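Local coordinates for protein glutaredoxin-glutathione complex (Polygonaceae, PDB 5KQA) that binds glutathione and, as a glutaredoxin of the thioredoxin clan, probably catalyses glutathione-dependent reduction of disulfides, at residues V41-Y46 with R52-F57; L83-Q88 with N93-G98. All coordinates share one frame; numbering follows the deposited sequence.

Contact 1 (V41-Y46 with R52-F57); sequences VFSKTY and RVKKLF. With GSH (glutathione), chain B.
Strand 39-43 and helix 48-60 meet here through an apolar patch and a polar link, Val41 against Val53 and Phe57, and Ser43 with Lys54. Both belong to the beta-alpha-beta unit completed by strand 65-68. The short axes run nearly antiparallel, at 151°. Val41 splits its methyls between two partners. Val41 CG1 lies 4.0 Å from Val53 CG2, and Val41 CG2 approaches the Phe57 ring obliquely, 3.9 Å from Phe57 CE2. The extended Lys54 chain (chi2 167°, chi3 -168°) carries its ammonium to Ser43. There Lys54 NZ donates to Ser43 OG at 3.1 Å. Lys54 NZ also donates to a water at 2.6 Å, and that water donates to Lys44 O at 3.2 Å. Glu68 receives both groups, by a salt bridge from Lys54 and a hydrogen bond with Ser43. A methionine in place of Lys54 would probably leave Glu68 without this countercharge and Ser43 OG and the water without this donor. Beyond the strand, Lys44 NZ donates to glutathione O31 at 3.0 Å, and also bonds Gln79. The chemistry implies a division of labour: Lys54 ties helix to strand through a charge network, while Lys44 offers its charge to the ligand.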
ATOM      1  N   VAL A  41       1.689   1.183  -2.561  1.00  9.99           N
ATOM      2  CA  VAL A  41       0.944   2.146  -1.773  1.00 10.94           C
ATOM      3  C   VAL A  41      -0.478   2.265  -2.305  1.00 10.83           C
ATOM      4  O   VAL A  41      -0.707   2.965  -3.283  1.00  9.31           O
ATOM      5  CB  VAL A  41       1.615   3.529  -1.785  1.00  8.86           C
ATOM      6  CG1 VAL A  41       0.827   4.486  -0.916  1.00  9.84           C
ATOM      7  CG2 VAL A  41       3.061   3.428  -1.281  1.00  5.31           C
ATOM      8  N   PHE A  42      -1.435   1.579  -1.674  1.00  6.80           N
ATOM      9  CA  PHE A  42      -2.831   1.792  -2.042  1.00  8.58           C
ATOM     10  C   PHE A  42      -3.225   3.152  -1.496  1.00 10.76           C
ATOM     11  O   PHE A  42      -3.072   3.432  -0.319  1.00  7.22           O
ATOM     12  CB  PHE A  42      -3.750   0.691  -1.525  1.00  6.98           C
ATOM     13  CG  PHE A  42      -3.502  -0.643  -2.163  1.00  9.40           C
ATOM     14  CD1 PHE A  42      -4.042  -0.944  -3.409  1.00  9.87           C
ATOM     15  CD2 PHE A  42      -2.716  -1.592  -1.527  1.00  8.69           C
ATOM     16  CE1 PHE A  42      -3.812  -2.180  -4.009  1.00  5.40           C
ATOM     17  CE2 PHE A  42      -2.483  -2.837  -2.116  1.00  7.99           C
ATOM     18  CZ  PHE A  42      -3.032  -3.127  -3.365  1.00  6.81           C
ATOM     19  N   SER A  43      -3.722   3.998  -2.385  1.00  9.51           N
ATOM     20  CA  SER A  43      -3.773   5.432  -2.144  1.00 11.46           C
ATOM     21  C   SER A  43      -5.085   6.052  -2.644  1.00  9.56           C
ATOM     22  O   SER A  43      -5.869   5.399  -3.348  1.00  8.33           O
ATOM     23  CB  SER A  43      -2.568   6.083  -2.843  1.00  9.44           C
ATOM     24  OG  SER A  43      -2.574   7.495  -2.741  1.00 16.36           O
ATOM     25  N   LYS A  44      -5.327   7.304  -2.271  1.00  8.17           N
ATOM     26  CA  LYS A  44      -6.283   8.142  -3.007  1.00  8.62           C
ATOM     27  C   LYS A  44      -5.589   9.451  -3.395  1.00 10.57           C
ATOM     28  O   LYS A  44      -4.732   9.945  -2.664  1.00 11.76           O
ATOM     29  CB  LYS A  44      -7.552   8.390  -2.190  1.00  5.46           C
ATOM     30  CG  LYS A  44      -8.468   7.160  -2.155  1.00  9.63           C
ATOM     31  CD  LYS A  44      -9.730   7.398  -1.329  1.00 12.27           C
ATOM     32  CE  LYS A  44     -10.654   6.180  -1.384  1.00 17.11           C
ATOM     33  NZ  LYS A  44     -11.884   6.374  -0.569  1.00 26.97           N
ATOM     34  N   THR A  45      -5.925   9.985  -4.564  1.00 14.47           N
ATOM     35  CA  THR A  45      -5.163  11.089  -5.153  1.00 10.92           C
ATOM     36  C   THR A  45      -5.018  12.308  -4.237  1.00 12.52           C
ATOM     37  O   THR A  45      -3.967  12.939  -4.187  1.00 10.15           O
ATOM     38  CB  THR A  45      -5.806  11.562  -6.473  1.00 15.14           C
ATOM     39  OG1 THR A  45      -6.114  10.426  -7.287  1.00 14.52           O
ATOM     40  CG2 THR A  45      -4.858  12.496  -7.232  1.00 17.04           C
ATOM     41  N   TYR A  46      -6.072  12.644  -3.504  1.00 10.62           N
ATOM     42  CA  TYR A  46      -6.038  13.866  -2.707  1.00 14.32           C
ATOM     43  C   TYR A  46      -6.006  13.574  -1.209  1.00 17.18           C
ATOM     44  O   TYR A  46      -6.478  14.374  -0.402  1.00 19.30           O
ATOM     45  CB  TYR A  46      -7.224  14.761  -3.092  1.00 17.57           C
ATOM     46  CG  TYR A  46      -7.219  15.007  -4.593  1.00 15.46           C
ATOM     47  CD1 TYR A  46      -6.322  15.902  -5.161  1.00 13.61           C
ATOM     48  CD2 TYR A  46      -8.068  14.299  -5.441  1.00 17.88           C
ATOM     49  CE1 TYR A  46      -6.276  16.102  -6.543  1.00 20.91           C
ATOM     50  CE2 TYR A  46      -8.034  14.498  -6.822  1.00 18.71           C
ATOM     51  CZ  TYR A  46      -7.135  15.401  -7.360  1.00 20.19           C
ATOM     52  OH  TYR A  46      -7.099  15.605  -8.721  1.00 32.72           O
ATOM     53  N   ARG A  52       2.149  12.299   2.144  1.00 11.90           N
ATOM     54  CA  ARG A  52       3.248  12.200   3.111  1.00 12.62           C
ATOM     55  C   ARG A  52       4.087  10.935   2.932  1.00 10.83           C
ATOM     56  O   ARG A  52       5.323  10.997   2.928  1.00 14.04           O
ATOM     57  CB  ARG A  52       2.714  12.245   4.551  1.00  8.93           C
ATOM     58  CG  ARG A  52       2.314  13.627   5.042  1.00 20.07           C
ATOM     59  CD  ARG A  52       3.110  14.016   6.282  1.00 34.16           C
ATOM     60  NE  ARG A  52       2.618  13.336   7.473  1.00 52.20           N
ATOM     61  CZ  ARG A  52       3.391  12.824   8.425  1.00 28.79           C
ATOM     62  NH1 ARG A  52       2.834  12.226   9.467  1.00 34.23           N
ATOM     63  NH2 ARG A  52       4.714  12.905   8.340  1.00 22.97           N
ATOM     64  N   VAL A  53       3.429   9.785   2.795  1.00 11.70           N
ATOM     65  CA  VAL A  53       4.174   8.526   2.741  1.00 10.97           C
ATOM     66  C   VAL A  53       4.922   8.431   1.424  1.00  7.98           C
ATOM     67  O   VAL A  53       6.044   7.926   1.384  1.00  8.98           O
ATOM     68  CB  VAL A  53       3.276   7.257   2.925  1.00 13.20           C
ATOM     69  CG1 VAL A  53       2.554   7.292   4.260  1.00 25.66           C
ATOM     70  CG2 VAL A  53       2.305   7.077   1.781  1.00 17.13           C
ATOM     71  N   LYS A  54       4.321   8.943   0.351  1.00 12.39           N
ATOM     72  CA  LYS A  54       4.987   8.959  -0.948  1.00 11.62           C
ATOM     73  C   LYS A  54       6.236   9.838  -0.907  1.00 12.46           C
ATOM     74  O   LYS A  54       7.285   9.480  -1.450  1.00  8.43           O
ATOM     75  CB  LYS A  54       4.047   9.458  -2.050  1.00 13.98           C
ATOM     76  CG  LYS A  54       2.907   8.526  -2.407  1.00 15.88           C
ATOM     77  CD  LYS A  54       1.886   9.270  -3.265  1.00 14.52           C
ATOM     78  CE  LYS A  54       0.599   8.500  -3.406  1.00 20.75           C
ATOM     79  NZ  LYS A  54      -0.450   9.277  -4.151  1.00 15.72           N
ATOM     80  N   LYS A  55       6.111  11.003  -0.283  1.00  9.30           N
ATOM     81  CA  LYS A  55       7.243  11.914  -0.141  1.00 12.68           C
ATOM     82  C   LYS A  55       8.394  11.261   0.642  1.00 13.82           C
ATOM     83  O   LYS A  55       9.562  11.389   0.269  1.00 10.82           O
ATOM     84  CB  LYS A  55       6.785  13.203   0.546  1.00 19.37           C
ATOM     85  CG  LYS A  55       7.779  14.346   0.500  1.00 20.88           C
ATOM     86  CD  LYS A  55       7.107  15.641   0.951  1.00 43.07           C
ATOM     87  CE  LYS A  55       8.023  16.851   0.809  1.00 45.59           C
ATOM     88  NZ  LYS A  55       9.186  16.802   1.744  1.00 51.45           N
ATOM     89  N   LEU A  56       8.062  10.562   1.726  1.00  9.77           N
ATOM     90  CA  LEU A  56       9.064   9.818   2.496  1.00 14.13           C
ATOM     91  C   LEU A  56       9.785   8.791   1.628  1.00 13.84           C
ATOM     92  O   LEU A  56      11.012   8.733   1.612  1.00 13.20           O
ATOM     93  CB  LEU A  56       8.422   9.108   3.694  1.00 15.69           C
ATOM     94  CG  LEU A  56       9.384   8.222   4.506  1.00 16.43           C
ATOM     95  CD1 LEU A  56      10.285   9.059   5.387  1.00 20.09           C
ATOM     96  CD2 LEU A  56       8.658   7.186   5.325  1.00 13.65           C
ATOM     97  N   PHE A  57       9.019   7.966   0.920  1.00 12.19           N
ATOM     98  CA  PHE A  57       9.607   6.954   0.048  1.00 14.67           C
ATOM     99  C   PHE A  57      10.448   7.587  -1.056  1.00 14.70           C
ATOM    100  O   PHE A  57      11.493   7.049  -1.413  1.00 15.17           O
ATOM    101  CB  PHE A  57       8.519   6.063  -0.565  1.00  9.51           C
ATOM    102  CG  PHE A  57       7.864   5.161   0.420  1.00 11.14           C
ATOM    103  CD1 PHE A  57       8.618   4.519   1.393  1.00 12.98           C
ATOM    104  CD2 PHE A  57       6.497   4.959   0.393  1.00 10.89           C
ATOM    105  CE1 PHE A  57       8.024   3.684   2.315  1.00 15.29           C
ATOM    106  CE2 PHE A  57       5.894   4.127   1.319  1.00 10.05           C
ATOM    107  CZ  PHE A  57       6.659   3.488   2.277  1.00 15.01           C
TER
HETATM  108  N1  GSH B 201      -3.705   7.321  10.786  1.00 27.82           N
HETATM  109  CA1 GSH B 201      -3.942   7.138   9.391  1.00 24.36           C
HETATM  110  C1  GSH B 201      -2.597   7.154   8.700  1.00 25.14           C
HETATM  111  O11 GSH B 201      -2.462   6.630   7.562  1.00 15.02           O
HETATM  112  O12 GSH B 201      -1.605   7.682   9.277  1.00 25.97           O
HETATM  113  CB1 GSH B 201      -4.867   8.223   8.855  1.00 20.28           C
HETATM  114  CG1 GSH B 201      -5.071   8.073   7.352  1.00 22.92           C
HETATM  115  CD1 GSH B 201      -6.380   8.707   6.886  1.00 27.70           C
HETATM  116  OE1 GSH B 201      -7.100   9.292   7.675  1.00 32.31           O
HETATM  117  N2  GSH B 201      -6.771   8.617   5.516  1.00 20.62           N
HETATM  118  CA2 GSH B 201      -7.994   9.190   5.050  1.00 29.31           C
HETATM  119  C2  GSH B 201      -9.009   8.140   4.673  1.00 31.35           C
HETATM  120  O2  GSH B 201      -8.672   7.084   4.160  1.00 24.17           O
HETATM  121  CB2 GSH B 201      -7.788   9.939   3.752  1.00 32.36           C
HETATM  122  SG2 GSH B 201      -7.093  11.546   4.021  1.00 36.56           S
HETATM  123  N3  GSH B 201     -10.386   8.421   4.875  1.00 29.92           N
HETATM  124  CA3 GSH B 201     -11.358   7.459   4.484  1.00 28.23           C
HETATM  125  C3  GSH B 201     -11.292   7.288   2.967  1.00 35.85           C
HETATM  126  O31 GSH B 201     -11.569   6.178   2.440  1.00 46.17           O
HETATM  127  O32 GSH B 201     -10.956   8.246   2.211  1.00 29.58           O
HETATM  128  O   HOH W   1      -1.714  11.015  -2.774  1.00 23.86           O

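Contact 2 (L83-Q88 with N93-G98); sequences LQWTGQ and NVFIGG
Aromatic packing joins Trp85, on the last turn of helix 75-86, to Phe95 of strand 93-96. The Phe95 ring brings its CE2 over one face of the indole, 3.6 Å from Trp85 CH2. The rings are oblique, with planes at 33° and centroids 4.6 Å apart. Thr86 adds a methyl, its CG2 lying 3.6 Å from Phe95 CZ. Val34 of helix 20-35 touches both aromatic residues.

The polar contacts centre on Thr86 OG1. Its chi1 of 70° sets the hydroxyl between backbone N and carbonyl carbon, with CG2 left for the ring. Thr86 OG1 accepts a weak but fairly straight bond from Asn93 ND2 at 3.3 Å (167°). Thr86 OG1 also accepts from Gln88 N at 3.3 Å, which makes an ST turn, and it is hydrogen-bonded to Leu82 O.

Amide stacking is the third element. The Gln88 and Asn93 side chains come from opposite directions, and their amide planes are nearly parallel. Gln88 CD sits 3.6 Å from Asn93 CG. Gln88 NE2 is hydrogen-bonded to Thr90 O and Gln88 OE1 to His100 NE2, which probably helps hold the amide in this position.

Gly87, just after the helix, leaves helical geometry with a positive phi. This is the helix-to-strand connection of a thioredoxin-type fold, and its intervening loop supplies Thr90, Val91 and Pro92 to the glutathione pocket.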
ATOM      1  N   LEU A  83      -9.971  -4.064   3.502  1.00  9.67           N
ATOM      2  CA  LEU A  83     -10.528  -4.144   4.848  1.00  7.76           C
ATOM      3  C   LEU A  83     -10.596  -5.601   5.304  1.00  7.62           C
ATOM      4  O   LEU A  83     -10.156  -5.942   6.392  1.00  8.70           O
ATOM      5  CB  LEU A  83     -11.922  -3.508   4.902  1.00 12.68           C
ATOM      6  CG  LEU A  83     -12.706  -3.660   6.221  1.00 14.78           C
ATOM      7  CD1 LEU A  83     -11.884  -3.227   7.447  1.00 10.53           C
ATOM      8  CD2 LEU A  83     -14.011  -2.876   6.159  1.00 11.69           C
ATOM      9  N   GLN A  84     -11.167  -6.459   4.472  1.00  7.55           N
ATOM     10  CA  GLN A  84     -11.233  -7.876   4.792  1.00  6.75           C
ATOM     11  C   GLN A  84      -9.839  -8.458   5.055  1.00  9.87           C
ATOM     12  O   GLN A  84      -9.629  -9.221   5.993  1.00  9.46           O
ATOM     13  CB  GLN A  84     -11.916  -8.641   3.662  1.00 10.26           C
ATOM     14  CG  GLN A  84     -11.855 -10.155   3.822  1.00 22.47           C
ATOM     15  CD  GLN A  84     -12.308 -10.882   2.578  1.00 32.53           C
ATOM     16  OE1 GLN A  84     -11.506 -11.511   1.875  1.00 27.16           O
ATOM     17  NE2 GLN A  84     -13.601 -10.800   2.292  1.00 23.48           N
ATOM     18  N   TRP A  85      -8.888  -8.065   4.225  1.00 12.70           N
ATOM     19  CA  TRP A  85      -7.534  -8.600   4.258  1.00  9.43           C
ATOM     20  C   TRP A  85      -6.675  -8.051   5.401  1.00  8.02           C
ATOM     21  O   TRP A  85      -5.888  -8.798   6.006  1.00 10.74           O
ATOM     22  CB  TRP A  85      -6.882  -8.298   2.916  1.00 11.04           C
ATOM     23  CG  TRP A  85      -5.544  -8.894   2.625  1.00 15.57           C
ATOM     24  CD1 TRP A  85      -4.884  -9.860   3.325  1.00 11.11           C
ATOM     25  CD2 TRP A  85      -4.707  -8.556   1.512  1.00 10.12           C
ATOM     26  NE1 TRP A  85      -3.677 -10.136   2.721  1.00 13.50           N
ATOM     27  CE2 TRP A  85      -3.544  -9.346   1.610  1.00 11.85           C
ATOM     28  CE3 TRP A  85      -4.824  -7.640   0.456  1.00 11.38           C
ATOM     29  CZ2 TRP A  85      -2.512  -9.269   0.679  1.00 11.69           C
ATOM     30  CZ3 TRP A  85      -3.793  -7.556  -0.463  1.00  7.91           C
ATOM     31  CH2 TRP A  85      -2.649  -8.368  -0.342  1.00  9.48           C
ATOM     32  N   THR A  86      -6.813  -6.757   5.695  1.00 10.65           N
ATOM     33  CA  THR A  86      -5.904  -6.088   6.645  1.00 11.89           C
ATOM     34  C   THR A  86      -6.569  -5.445   7.882  1.00 12.23           C
ATOM     35  O   THR A  86      -5.872  -4.969   8.778  1.00  9.35           O
ATOM     36  CB  THR A  86      -5.091  -4.962   5.952  1.00 11.47           C
ATOM     37  OG1 THR A  86      -5.961  -3.874   5.633  1.00  8.69           O
ATOM     38  CG2 THR A  86      -4.377  -5.457   4.671  1.00 10.61           C
ATOM     39  N   GLY A  87      -7.897  -5.384   7.915  1.00  7.65           N
ATOM     40  CA  GLY A  87      -8.599  -4.746   9.021  1.00  8.36           C
ATOM     41  C   GLY A  87      -8.546  -3.230   9.002  1.00 10.47           C
ATOM     42  O   GLY A  87      -9.103  -2.547   9.868  1.00 11.60           O
ATOM     43  N   GLN A  88      -7.880  -2.702   7.986  1.00 13.11           N
ATOM     44  CA  GLN A  88      -7.694  -1.268   7.836  1.00 19.17           C
ATOM     45  C   GLN A  88      -8.771  -0.682   6.910  1.00 10.38           C
ATOM     46  O   GLN A  88      -9.145  -1.302   5.917  1.00 12.59           O
ATOM     47  CB  GLN A  88      -6.282  -1.012   7.301  1.00 18.41           C
ATOM     48  CG  GLN A  88      -5.922   0.419   7.029  1.00 17.48           C
ATOM     49  CD  GLN A  88      -4.466   0.554   6.614  1.00  8.79           C
ATOM     50  OE1 GLN A  88      -3.626  -0.280   6.969  1.00 10.93           O
ATOM     51  NE2 GLN A  88      -4.158   1.608   5.885  1.00 10.91           N
ATOM     52  N   ASN A  93      -2.591   2.488   2.393  1.00  7.27           N
ATOM     53  CA  ASN A  93      -2.464   1.111   2.853  1.00  6.82           C
ATOM     54  C   ASN A  93      -1.247   0.522   2.151  1.00  6.06           C
ATOM     55  O   ASN A  93      -1.290   0.209   0.960  1.00  8.05           O
ATOM     56  CB  ASN A  93      -3.733   0.314   2.556  1.00  5.64           C
ATOM     57  CG  ASN A  93      -3.844  -0.956   3.388  1.00 11.09           C
ATOM     58  OD1 ASN A  93      -2.843  -1.559   3.761  1.00 10.69           O
ATOM     59  ND2 ASN A  93      -5.071  -1.366   3.677  1.00  8.32           N
ATOM     60  N   VAL A  94      -0.156   0.420   2.899  1.00  7.65           N
ATOM     61  CA  VAL A  94       1.164   0.078   2.371  1.00 10.91           C
ATOM     62  C   VAL A  94       1.545  -1.400   2.557  1.00  8.76           C
ATOM     63  O   VAL A  94       1.358  -1.977   3.629  1.00  7.38           O
ATOM     64  CB  VAL A  94       2.252   0.966   3.048  1.00  7.58           C
ATOM     65  CG1 VAL A  94       3.650   0.675   2.483  1.00  5.72           C
ATOM     66  CG2 VAL A  94       1.903   2.440   2.895  1.00  7.84           C
ATOM     67  N   PHE A  95       2.084  -2.002   1.498  1.00  6.37           N
ATOM     68  CA  PHE A  95       2.658  -3.343   1.572  1.00  8.96           C
ATOM     69  C   PHE A  95       4.122  -3.290   1.177  1.00  8.17           C
ATOM     70  O   PHE A  95       4.492  -2.569   0.251  1.00 12.19           O
ATOM     71  CB  PHE A  95       1.920  -4.320   0.656  1.00  6.02           C
ATOM     72  CG  PHE A  95       0.530  -4.656   1.110  1.00 10.10           C
ATOM     73  CD1 PHE A  95      -0.492  -3.725   0.999  1.00  9.08           C
ATOM     74  CD2 PHE A  95       0.242  -5.907   1.621  1.00 10.09           C
ATOM     75  CE1 PHE A  95      -1.773  -4.034   1.392  1.00 11.62           C
ATOM     76  CE2 PHE A  95      -1.037  -6.226   2.020  1.00  7.55           C
ATOM     77  CZ  PHE A  95      -2.049  -5.282   1.912  1.00 11.61           C
ATOM     78  N   ILE A  96       4.948  -4.054   1.883  1.00  9.84           N
ATOM     79  CA  ILE A  96       6.372  -4.169   1.569  1.00 10.30           C
ATOM     80  C   ILE A  96       6.775  -5.642   1.563  1.00 12.55           C
ATOM     81  O   ILE A  96       6.559  -6.348   2.546  1.00  8.50           O
ATOM     82  CB  ILE A  96       7.251  -3.393   2.585  1.00  9.62           C
ATOM     83  CG1 ILE A  96       6.956  -1.894   2.489  1.00 12.55           C
ATOM     84  CG2 ILE A  96       8.746  -3.657   2.338  1.00  7.18           C
ATOM     85  CD1 ILE A  96       7.758  -1.039   3.446  1.00 10.41           C
ATOM     86  N   GLY A  97       7.333  -6.105   0.449  1.00  9.28           N
ATOM     87  CA  GLY A  97       7.758  -7.491   0.328  1.00 11.64           C
ATOM     88  C   GLY A  97       6.631  -8.489   0.542  1.00  7.52           C
ATOM     89  O   GLY A  97       6.853  -9.589   1.029  1.00 15.11           O
ATOM     90  N   GLY A  98       5.418  -8.109   0.160  1.00  6.85           N
ATOM     91  CA  GLY A  98       4.279  -8.995   0.289  1.00  8.93           C
ATOM     92  C   GLY A  98       3.590  -8.884   1.635  1.00 13.89           C
ATOM     93  O   GLY A  98       2.562  -9.513   1.872  1.00 13.96           O
TER

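In the fold
Following the chain from the N terminus, helix 20-35 leads into strand 39-43. Contact 1 then closes a short loop at 41-57, spanning the CxxC pattern at the start of helix 48-60. Strand 65-68 and helix 75-86 follow before contact 2 closes a second short loop, at 83-98. The two are in series and neither nests in nor crosses the other. Their centres lie about 14 Å apart, yet they share the sheet, where strands 39-43 and 93-96 are antiparallel neighbours. Phe42 O and Asn93 N probably form a hydrogen bond at 2.9 Å. Phe42 packs on Phe95, and Phe57 on Val94. Together the two contacts tie helices 48-60 and 75-86 to the central strands beside the glutathione pocket.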